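PDB 4ALY: P35 antigen, which is an outer surface lipoprotein of the Lyme disease spirochaete Borrelia burgdorferi and is critical for infection after a tick bite. Local coordinates for residues Arg106-Ile109 against Phe110-Phe114; Ile177-Ala180 against Met181-Ser185; Val268-Thr271 against Thr272-Ala276. All coordinates share one frame; numbering follows the deposited sequence.

Interaction 1 of 3, residues Arg106-Ile109 against Phe110-Phe114; sequences RAEI and FSKIF
Ser-111 grips the carbonyl of Arg-106 twice, and with that grip the short helix 106-110 ends in a wide, pi-type turn. Ser-111 N reaches Arg-106 O over 3.0 Å and lies in the carbonyl plane, an i to i+5 bond instead of the usual i to i+4. The hydroxyl joins it: Ser-111 OG donates to the same Arg-106 O over 2.9 Å, tilted from that plane. It can do so because chi1 of 73° sets OG between the backbone N and the carbonyl carbon of its own residue, within range of the Arg-106 carbonyl. The next residue closes a smaller ring: Lys-112 N bonds to Ile-109 O at 2.7 Å, coming from above the carbonyl plane, a tighter i to i+3 closure.

Arg-106 carries its charge away from the turn, its guanidinium going to Asp-124 in a salt bridge and to the carbonyl of Asn-100. Lys-112 CG lies 3.3 Å from Glu-108 O, and the bend at chi2 turns the rest of the chain, with NZ 5.1 Å from Glu-108 OE1, too far for a salt bridge.

Ile-109 and Phe-110 provide the buried side. The Ile-109 side chain packs on helices 143-157 and 163-189, and the Phe-110 ring meets Phe-123 edge-to-face and lies against helix 129-137. Ile-109 CG2 is the branch that touches two side chains of the following segment: Phe-110 CD1 at 4.1 Å, oblique to the ring, and Ile-113 CD1 at 4.2 Å.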
ATOM      1  N   ARG A 106      12.393  11.254  -6.059  1.00 18.21           N
ATOM      2  CA  ARG A 106      12.673  12.228  -5.044  1.00 20.68           C
ATOM      3  C   ARG A 106      12.627  13.694  -5.537  1.00 21.52           C
ATOM      4  O   ARG A 106      12.063  14.526  -4.830  1.00 23.18           O
ATOM      5  CB  ARG A 106      14.009  11.940  -4.421  1.00 21.50           C
ATOM      6  CG  ARG A 106      14.548  13.146  -3.712  1.00 23.46           C
ATOM      7  CD  ARG A 106      15.997  12.890  -3.368  1.00 26.62           C
ATOM      8  NE  ARG A 106      16.270  13.342  -2.033  1.00 30.09           N
ATOM      9  CZ  ARG A 106      17.053  12.704  -1.168  1.00 35.35           C
ATOM     10  NH1 ARG A 106      17.699  11.559  -1.490  1.00 29.80           N
ATOM     11  NH2 ARG A 106      17.158  13.228   0.048  1.00 35.72           N
ATOM     12  N   ALA A 107      13.181  14.005  -6.715  1.00 18.48           N
ATOM     13  CA  ALA A 107      13.333  15.434  -7.122  1.00 18.76           C
ATOM     14  C   ALA A 107      12.003  16.162  -7.239  1.00 19.04           C
ATOM     15  O   ALA A 107      11.955  17.324  -6.898  1.00 17.91           O
ATOM     16  CB  ALA A 107      14.127  15.574  -8.450  1.00 18.12           C
ATOM     17  N   GLU A 108      10.936  15.481  -7.735  1.00 19.20           N
ATOM     18  CA  GLU A 108       9.640  16.125  -8.032  1.00 18.20           C
ATOM     19  C   GLU A 108       8.479  15.680  -7.219  1.00 17.62           C
ATOM     20  O   GLU A 108       7.377  16.286  -7.333  1.00 16.69           O
ATOM     21  CB  GLU A 108       9.170  15.870  -9.452  1.00 21.29           C
ATOM     22  CG  GLU A 108      10.226  15.911 -10.523  1.00 25.37           C
ATOM     23  CD  GLU A 108      10.766  17.277 -10.753  1.00 31.16           C
ATOM     24  OE1 GLU A 108      10.363  18.234 -10.021  1.00 37.58           O
ATOM     25  OE2 GLU A 108      11.596  17.388 -11.677  1.00 37.34           O
ATOM     26  N   ILE A 109       8.641  14.590  -6.466  1.00 16.38           N
ATOM     27  CA  ILE A 109       7.539  14.104  -5.650  1.00 15.19           C
ATOM     28  C   ILE A 109       7.986  14.117  -4.212  1.00 17.41           C
ATOM     29  O   ILE A 109       7.559  14.988  -3.437  1.00 19.50           O
ATOM     30  CB  ILE A 109       7.076  12.700  -6.113  1.00 14.76           C
ATOM     31  CG1 ILE A 109       6.992  12.648  -7.632  1.00 12.40           C
ATOM     32  CG2 ILE A 109       5.744  12.276  -5.452  1.00 14.54           C
ATOM     33  CD1 ILE A 109       6.593  11.299  -8.219  1.00 12.02           C
ATOM     34  N   PHE A 110       8.870  13.188  -3.809  1.00 17.13           N
ATOM     35  CA  PHE A 110       9.002  12.958  -2.366  1.00 16.09           C
ATOM     36  C   PHE A 110       9.515  14.225  -1.692  1.00 16.07           C
ATOM     37  O   PHE A 110       9.167  14.588  -0.556  1.00 13.93           O
ATOM     38  CB  PHE A 110       9.897  11.775  -2.058  1.00 16.37           C
ATOM     39  CG  PHE A 110       9.390  10.450  -2.563  1.00 15.88           C
ATOM     40  CD1 PHE A 110       8.038  10.203  -2.742  1.00 16.77           C
ATOM     41  CD2 PHE A 110      10.288   9.404  -2.785  1.00 16.23           C
ATOM     42  CE1 PHE A 110       7.577   8.955  -3.158  1.00 16.65           C
ATOM     43  CE2 PHE A 110       9.843   8.124  -3.162  1.00 16.81           C
ATOM     44  CZ  PHE A 110       8.486   7.895  -3.359  1.00 16.44           C
ATOM     45  N   SER A 111      10.315  14.969  -2.419  1.00 17.53           N
ATOM     46  CA  SER A 111      10.819  16.190  -1.755  1.00 18.38           C
ATOM     47  C   SER A 111       9.835  17.386  -1.866  1.00 17.52           C
ATOM     48  O   SER A 111      10.202  18.445  -1.452  1.00 18.59           O
ATOM     49  CB  SER A 111      12.227  16.568  -2.225  1.00 15.13           C
ATOM     50  OG  SER A 111      12.154  17.074  -3.532  1.00 15.76           O
ATOM     51  N   LYS A 112       8.641  17.188  -2.415  1.00 17.04           N
ATOM     52  CA  LYS A 112       7.595  18.237  -2.496  1.00 19.61           C
ATOM     53  C   LYS A 112       6.317  17.911  -1.724  1.00 21.22           C
ATOM     54  O   LYS A 112       5.443  18.770  -1.637  1.00 26.88           O
ATOM     55  CB  LYS A 112       7.090  18.483  -3.917  1.00 19.62           C
ATOM     56  CG  LYS A 112       8.129  18.536  -5.033  1.00 20.72           C
ATOM     57  CD  LYS A 112       8.859  19.856  -4.985  1.00 21.95           C
ATOM     58  CE  LYS A 112       9.422  20.193  -6.362  1.00 23.22           C
ATOM     59  NZ  LYS A 112      10.352  21.281  -5.942  1.00 25.06           N
ATOM     60  N   ILE A 113       6.175  16.706  -1.190  1.00 19.19           N
ATOM     61  CA  ILE A 113       4.937  16.341  -0.549  1.00 19.05           C
ATOM     62  C   ILE A 113       5.227  16.003   0.920  1.00 18.59           C
ATOM     63  O   ILE A 113       6.369  15.742   1.251  1.00 18.78           O
ATOM     64  CB  ILE A 113       4.299  15.107  -1.246  1.00 19.17           C
ATOM     65  CG1 ILE A 113       5.280  13.904  -1.149  1.00 17.70           C
ATOM     66  CG2 ILE A 113       3.878  15.453  -2.687  1.00 16.32           C
ATOM     67  CD1 ILE A 113       4.646  12.555  -1.356  1.00 17.20           C
ATOM     68  N   PHE A 114       4.179  15.991   1.748  1.00 18.63           N
ATOM     69  CA  PHE A 114       4.203  15.603   3.179  1.00 21.22           C
ATOM     70  C   PHE A 114       3.411  14.347   3.476  1.00 22.51           C
ATOM     71  O   PHE A 114       2.361  14.120   2.900  1.00 22.30           O
ATOM     72  CB  PHE A 114       3.621  16.698   4.049  1.00 18.33           C
ATOM     73  CG  PHE A 114       4.337  17.966   3.876  1.00 20.36           C
ATOM     74  CD1 PHE A 114       5.549  18.179   4.531  1.00 18.35           C
ATOM     75  CD2 PHE A 114       3.860  18.935   2.984  1.00 19.55           C
ATOM     76  CE1 PHE A 114       6.258  19.339   4.320  1.00 19.01           C
ATOM     77  CE2 PHE A 114       4.579  20.111   2.784  1.00 18.86           C
ATOM     78  CZ  PHE A 114       5.757  20.317   3.475  1.00 18.35           C
TER

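Interaction 2 of 3, residues Ile177-Ala180 against Met181-Ser185; sequences IQLA and MEEIS
Gln-178 and Glu-182 form a side-chain bridge one turn apart, an i to i+4 contact in the second half of the long helix 163-189 and close to the centre of this all-helical chain. Gln-178 NE2 donates to Glu-182 OE2 over 3.0 Å. The bond is fairly straight, 159° at the hydrogen, and the acceptor lies close to the amide plane; seen from the other partner, the amide nitrogen stands above the carboxylate plane. The two flat groups are turned steeply against each other, their planes 79° apart. Gln-178 makes the reach by bending at chi2 (61°), whereas Glu-182 runs extended beyond CG. Both ends are buried and have further partners: Gln-178 OE1 accepts from Lys-217, and Glu-182 OE1 makes a salt bridge with Arg-133. Arg-133 would be expected to favour the charged carboxylate, while Lys-217 holds the other end of the amide.

Beside the bridge, Met-181 crosses Gln-178 obliquely, its SD 3.8 Å from Gln-178 OE1, and SD also comes 4.4 Å from Ile-177 CG2. Further round the helix, Glu-183 brings a single carboxylate oxygen to the branch point of Leu-179, with OE2 3.2 Å from Leu-179 CG. Regular backbone bonds run beneath all this, such as Ile-184 N to Ala-180 O, and Ser-185 OG adds a second donor to Met-181 O at 2.8 Å.

Four helices surround these residues, and Met-181, Glu-182 and Ile-184 each sit between two of them. Helix 129-137 covers Gln-178, Leu-179 and Glu-182, helix 70-95 meets Met-181, Glu-182 and Ser-185, helix 200-233 packs on Met-181, Ile-184 and Ser-185, and helix 254-275 lies along Ile-177, Ala-180, Glu-183 and Ile-184.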
ATOM      1  N   ILE A 177      -2.546   0.459   2.128  1.00 17.85           N
ATOM      2  CA  ILE A 177      -2.917  -0.959   1.933  1.00 17.59           C
ATOM      3  C   ILE A 177      -1.781  -1.905   2.396  1.00 19.31           C
ATOM      4  O   ILE A 177      -2.024  -2.928   3.083  1.00 19.60           O
ATOM      5  CB  ILE A 177      -3.157  -1.230   0.455  1.00 17.23           C
ATOM      6  CG1 ILE A 177      -4.339  -0.380  -0.084  1.00 16.70           C
ATOM      7  CG2 ILE A 177      -3.328  -2.736   0.233  1.00 17.20           C
ATOM      8  CD1 ILE A 177      -4.463  -0.443  -1.592  1.00 15.02           C
ATOM      9  N   GLN A 178      -0.549  -1.570   1.975  1.00 18.66           N
ATOM     10  CA  GLN A 178       0.643  -2.276   2.388  1.00 19.54           C
ATOM     11  C   GLN A 178       0.851  -2.189   3.919  1.00 20.09           C
ATOM     12  O   GLN A 178       0.946  -3.230   4.564  1.00 21.45           O
ATOM     13  CB  GLN A 178       1.866  -1.772   1.605  1.00 18.77           C
ATOM     14  CG  GLN A 178       3.066  -2.638   1.796  1.00 17.14           C
ATOM     15  CD  GLN A 178       2.815  -4.076   1.316  1.00 18.88           C
ATOM     16  OE1 GLN A 178       2.187  -4.313   0.262  1.00 16.48           O
ATOM     17  NE2 GLN A 178       3.297  -5.047   2.108  1.00 19.21           N
ATOM     18  N   LEU A 179       0.860  -0.978   4.498  1.00 20.19           N
ATOM     19  CA  LEU A 179       0.866  -0.811   5.965  1.00 20.46           C
ATOM     20  C   LEU A 179      -0.188  -1.688   6.642  1.00 22.52           C
ATOM     21  O   LEU A 179       0.107  -2.380   7.639  1.00 21.87           O
ATOM     22  CB  LEU A 179       0.618   0.653   6.359  1.00 20.41           C
ATOM     23  CG  LEU A 179       0.375   0.905   7.857  1.00 21.98           C
ATOM     24  CD1 LEU A 179       1.590   0.540   8.730  1.00 21.35           C
ATOM     25  CD2 LEU A 179       0.005   2.360   8.118  1.00 22.20           C
ATOM     26  N   ALA A 180      -1.419  -1.673   6.111  1.00 22.76           N
ATOM     27  CA  ALA A 180      -2.468  -2.505   6.719  1.00 25.33           C
ATOM     28  C   ALA A 180      -2.040  -3.981   6.714  1.00 28.27           C
ATOM     29  O   ALA A 180      -2.186  -4.655   7.743  1.00 29.25           O
ATOM     30  CB  ALA A 180      -3.805  -2.342   6.020  1.00 25.37           C
ATOM     31  N   MET A 181      -1.515  -4.488   5.590  1.00 25.87           N
ATOM     32  CA  MET A 181      -1.112  -5.901   5.556  1.00 26.53           C
ATOM     33  C   MET A 181      -0.068  -6.256   6.624  1.00 28.58           C
ATOM     34  O   MET A 181      -0.066  -7.375   7.171  1.00 25.57           O
ATOM     35  CB  MET A 181      -0.598  -6.310   4.177  1.00 25.53           C
ATOM     36  CG  MET A 181      -1.636  -6.205   3.065  1.00 26.97           C
ATOM     37  SD  MET A 181      -0.888  -6.251   1.422  1.00 28.77           S
ATOM     38  CE  MET A 181      -0.669  -8.006   1.199  1.00 26.37           C
ATOM     39  N   GLU A 182       0.802  -5.297   6.946  1.00 27.37           N
ATOM     40  CA  GLU A 182       1.925  -5.603   7.815  1.00 27.13           C
ATOM     41  C   GLU A 182       1.579  -5.383   9.294  1.00 27.71           C
ATOM     42  O   GLU A 182       2.162  -6.025  10.167  1.00 29.07           O
ATOM     43  CB  GLU A 182       3.188  -4.815   7.403  1.00 25.33           C
ATOM     44  CG  GLU A 182       3.507  -5.039   5.945  1.00 25.15           C
ATOM     45  CD  GLU A 182       4.833  -4.474   5.479  1.00 25.96           C
ATOM     46  OE1 GLU A 182       5.448  -3.676   6.226  1.00 23.51           O
ATOM     47  OE2 GLU A 182       5.231  -4.832   4.334  1.00 23.36           O
ATOM     48  N   GLU A 183       0.656  -4.483   9.591  1.00 26.72           N
ATOM     49  CA  GLU A 183       0.254  -4.278  10.973  1.00 28.45           C
ATOM     50  C   GLU A 183      -0.521  -5.525  11.404  1.00 28.51           C
ATOM     51  O   GLU A 183      -0.291  -6.097  12.507  1.00 30.03           O
ATOM     52  CB  GLU A 183      -0.707  -3.118  11.074  1.00 32.08           C
ATOM     53  CG  GLU A 183      -0.097  -1.743  11.117  1.00 39.63           C
ATOM     54  CD  GLU A 183      -1.174  -0.696  11.309  1.00 45.04           C
ATOM     55  OE1 GLU A 183      -1.968  -0.813  12.276  1.00 59.47           O
ATOM     56  OE2 GLU A 183      -1.264   0.217  10.498  1.00 39.41           O
ATOM     57  N   ILE A 184      -1.432  -5.932  10.525  1.00 24.03           N
ATOM     58  CA  ILE A 184      -2.262  -7.105  10.734  1.00 25.39           C
ATOM     59  C   ILE A 184      -1.401  -8.381  10.827  1.00 25.53           C
ATOM     60  O   ILE A 184      -1.674  -9.180  11.675  1.00 27.25           O
ATOM     61  CB  ILE A 184      -3.402  -7.200   9.684  1.00 24.25           C
ATOM     62  CG1 ILE A 184      -4.562  -6.304  10.092  1.00 22.30           C
ATOM     63  CG2 ILE A 184      -3.857  -8.645   9.411  1.00 24.22           C
ATOM     64  CD1 ILE A 184      -5.370  -5.855   8.902  1.00 21.39           C
ATOM     65  N   SER A 185      -0.360  -8.558  10.008  1.00 24.76           N
ATOM     66  CA  SER A 185       0.467  -9.745  10.149  1.00 25.95           C
ATOM     67  C   SER A 185       1.261  -9.743  11.455  1.00 29.43           C
ATOM     68  O   SER A 185       1.471 -10.797  12.041  1.00 33.85           O
ATOM     69  CB  SER A 185       1.394  -9.939   8.959  1.00 23.77           C
ATOM     70  OG  SER A 185       0.673 -10.021   7.763  1.00 21.18           O
TER

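Interaction 3 of 3, residues Val268-Thr271 against Thr272-Ala276; sequences VNTT and TNILA
Thr-270 and Thr-271 share one rotamer, chi1 near -60° in both, which sets each methyl opposite the backbone nitrogen and directs it along the helix to the residue one turn ahead. Thr-270 CG2 meets Ile-274 CD1 at 3.6 Å, and Thr-271 CG2 meets Leu-275 CD1 at 3.7 Å. In both pairs the side chains lie next to each other and point the same way, so methyl meets methyl. The same rotamer turns the hydroxyls backward, where they bond to carbonyls of the preceding turn: Thr-270 OG1 to Asp-266 O and Thr-271 OG1 to Leu-267 O.

Thr-272 repeats this habit within the contact. Its OG1 donates to Val-268 O over 3.3 Å, a longer bond that arrives from above the carbonyl plane, while Thr-272 N reaches that same oxygen more nearly head-on at 3.1 Å. One carbonyl thus serves two donors of a single residue. Thr-272 OG1 also has the ammonium of Lys-187 as a partner.

The i to i+4 ladder continues through Asn-273 N to Asn-269 O and Ile-274 N to Thr-270 O, the latter 2.8 Å long and almost straight, 167° at the hydrogen. It weakens at Leu-275 N to Thr-271 O, where the angle at the hydrogen drops to 131°.

Thr-270 and Ile-274 face helix 200-233, whereas Val-268, Thr-271 and Leu-275 face helix 163-189. Threonine hydroxyls turned onto carbonyls of the preceding turn are a familiar arrangement in alpha-helices; here, with the threonine methyls against Ile-274 and Leu-275 one turn on, they occupy the last turns of helix 254-275 within a bundle of helices.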
ATOM      1  N   VAL A 268      -8.211  -3.391  10.211  1.00 29.32           N
ATOM      2  CA  VAL A 268      -7.360  -3.267  11.378  1.00 26.88           C
ATOM      3  C   VAL A 268      -8.147  -3.460  12.707  1.00 29.57           C
ATOM      4  O   VAL A 268      -7.781  -4.302  13.533  1.00 30.12           O
ATOM      5  CB  VAL A 268      -6.563  -1.947  11.365  1.00 26.07           C
ATOM      6  CG1 VAL A 268      -5.849  -1.778  12.708  1.00 26.48           C
ATOM      7  CG2 VAL A 268      -5.566  -1.895  10.166  1.00 21.19           C
ATOM      8  N   ASN A 269      -9.216  -2.692  12.903  1.00 31.07           N
ATOM      9  CA  ASN A 269     -10.036  -2.814  14.102  1.00 35.62           C
ATOM     10  C   ASN A 269     -10.528  -4.240  14.320  1.00 34.20           C
ATOM     11  O   ASN A 269     -10.335  -4.794  15.396  1.00 36.58           O
ATOM     12  CB  ASN A 269     -11.227  -1.833  14.117  1.00 36.18           C
ATOM     13  CG  ASN A 269     -10.803  -0.363  14.225  1.00 40.51           C
ATOM     14  OD1 ASN A 269     -11.629   0.515  14.001  1.00 48.77           O
ATOM     15  ND2 ASN A 269      -9.545  -0.085  14.571  1.00 36.80           N
ATOM     16  N   THR A 270     -11.146  -4.837  13.311  1.00 32.30           N
ATOM     17  CA  THR A 270     -11.573  -6.235  13.412  1.00 33.97           C
ATOM     18  C   THR A 270     -10.473  -7.199  13.941  1.00 37.92           C
ATOM     19  O   THR A 270     -10.736  -8.107  14.759  1.00 37.47           O
ATOM     20  CB  THR A 270     -12.115  -6.681  12.067  1.00 35.00           C
ATOM     21  OG1 THR A 270     -13.260  -5.882  11.806  1.00 35.75           O
ATOM     22  CG2 THR A 270     -12.511  -8.176  12.035  1.00 38.29           C
ATOM     23  N   THR A 271      -9.240  -6.960  13.507  1.00 34.58           N
ATOM     24  CA  THR A 271      -8.148  -7.811  13.855  1.00 34.15           C
ATOM     25  C   THR A 271      -7.838  -7.646  15.322  1.00 36.58           C
ATOM     26  O   THR A 271      -7.576  -8.636  16.018  1.00 41.79           O
ATOM     27  CB  THR A 271      -6.915  -7.466  13.002  1.00 34.28           C
ATOM     28  OG1 THR A 271      -7.256  -7.631  11.618  1.00 34.86           O
ATOM     29  CG2 THR A 271      -5.780  -8.370  13.353  1.00 25.98           C
ATOM     30  N   THR A 272      -7.867  -6.408  15.805  1.00 34.15           N
ATOM     31  CA  THR A 272      -7.588  -6.172  17.214  1.00 34.43           C
ATOM     32  C   THR A 272      -8.688  -6.807  18.039  1.00 34.39           C
ATOM     33  O   THR A 272      -8.379  -7.392  19.094  1.00 31.31           O
ATOM     34  CB  THR A 272      -7.512  -4.671  17.566  1.00 34.94           C
ATOM     35  OG1 THR A 272      -6.683  -4.011  16.594  1.00 37.47           O
ATOM     36  CG2 THR A 272      -6.948  -4.472  18.992  1.00 30.27           C
ATOM     37  N   ASN A 273      -9.943  -6.665  17.559  1.00 30.89           N
ATOM     38  CA  ASN A 273     -11.148  -7.122  18.280  1.00 35.10           C
ATOM     39  C   ASN A 273     -11.085  -8.647  18.366  1.00 35.09           C
ATOM     40  O   ASN A 273     -11.083  -9.204  19.456  1.00 34.60           O
ATOM     41  CB  ASN A 273     -12.469  -6.758  17.563  1.00 37.79           C
ATOM     42  CG  ASN A 273     -12.757  -5.250  17.484  1.00 39.72           C
ATOM     43  OD1 ASN A 273     -12.246  -4.427  18.240  1.00 37.99           O
ATOM     44  ND2 ASN A 273     -13.626  -4.899  16.550  1.00 43.80           N
ATOM     45  N   ILE A 274     -10.971  -9.319  17.225  1.00 33.81           N
ATOM     46  CA  ILE A 274     -10.772 -10.769  17.244  1.00 34.37           C
ATOM     47  C   ILE A 274      -9.602 -11.220  18.127  1.00 34.72           C
ATOM     48  O   ILE A 274      -9.668 -12.290  18.701  1.00 32.30           O
ATOM     49  CB  ILE A 274     -10.607 -11.366  15.843  1.00 35.33           C
ATOM     50  CG1 ILE A 274     -11.901 -11.223  15.041  1.00 35.32           C
ATOM     51  CG2 ILE A 274     -10.190 -12.835  15.941  1.00 36.28           C
ATOM     52  CD1 ILE A 274     -11.694 -11.296  13.534  1.00 35.25           C
ATOM     53  N   LEU A 275      -8.555 -10.398  18.259  1.00 37.88           N
ATOM     54  CA  LEU A 275      -7.326 -10.805  19.000  1.00 37.91           C
ATOM     55  C   LEU A 275      -7.242 -10.337  20.486  1.00 39.73           C
ATOM     56  O   LEU A 275      -6.490 -10.900  21.290  1.00 35.95           O
ATOM     57  CB  LEU A 275      -6.046 -10.419  18.200  1.00 34.71           C
ATOM     58  CG  LEU A 275      -5.863 -10.975  16.762  1.00 33.02           C
ATOM     59  CD1 LEU A 275      -4.557 -10.504  16.142  1.00 28.19           C
ATOM     60  CD2 LEU A 275      -5.983 -12.500  16.683  1.00 29.05           C
ATOM     61  N   ALA A 276      -8.002  -9.298  20.838  1.00 45.60           N
ATOM     62  CA  ALA A 276      -8.133  -8.861  22.241  1.00 45.90           C
ATOM     63  C   ALA A 276      -8.272 -10.054  23.226  1.00 48.21           C
ATOM     64  O   ALA A 276      -7.483 -10.144  24.174  1.00 48.67           O
ATOM     65  CB  ALA A 276      -9.285  -7.862  22.395  1.00 38.68           C
TER

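Overall arrangement
From the N terminus the three contacts follow in series, none nested in or crossing another, and each spans only a turn or two of backbone, so none closes a long loop. Interaction 1 lies where the short helix 106-110 runs into the loop before helix 129-137. Interaction 2 follows within helix 163-189, its centre 24 Å from that of interaction 1. Interaction 3 comes near the end of helix 254-275, on the opposite side of the chain's centre from interaction 1. Interactions 2 and 3 touch: Ile-184 CG1 packs 3.4 Å from Thr-271 OG1, joining helices 163-189 and 254-275. Helix 163-189 also receives Ile-109, and so links all three regions.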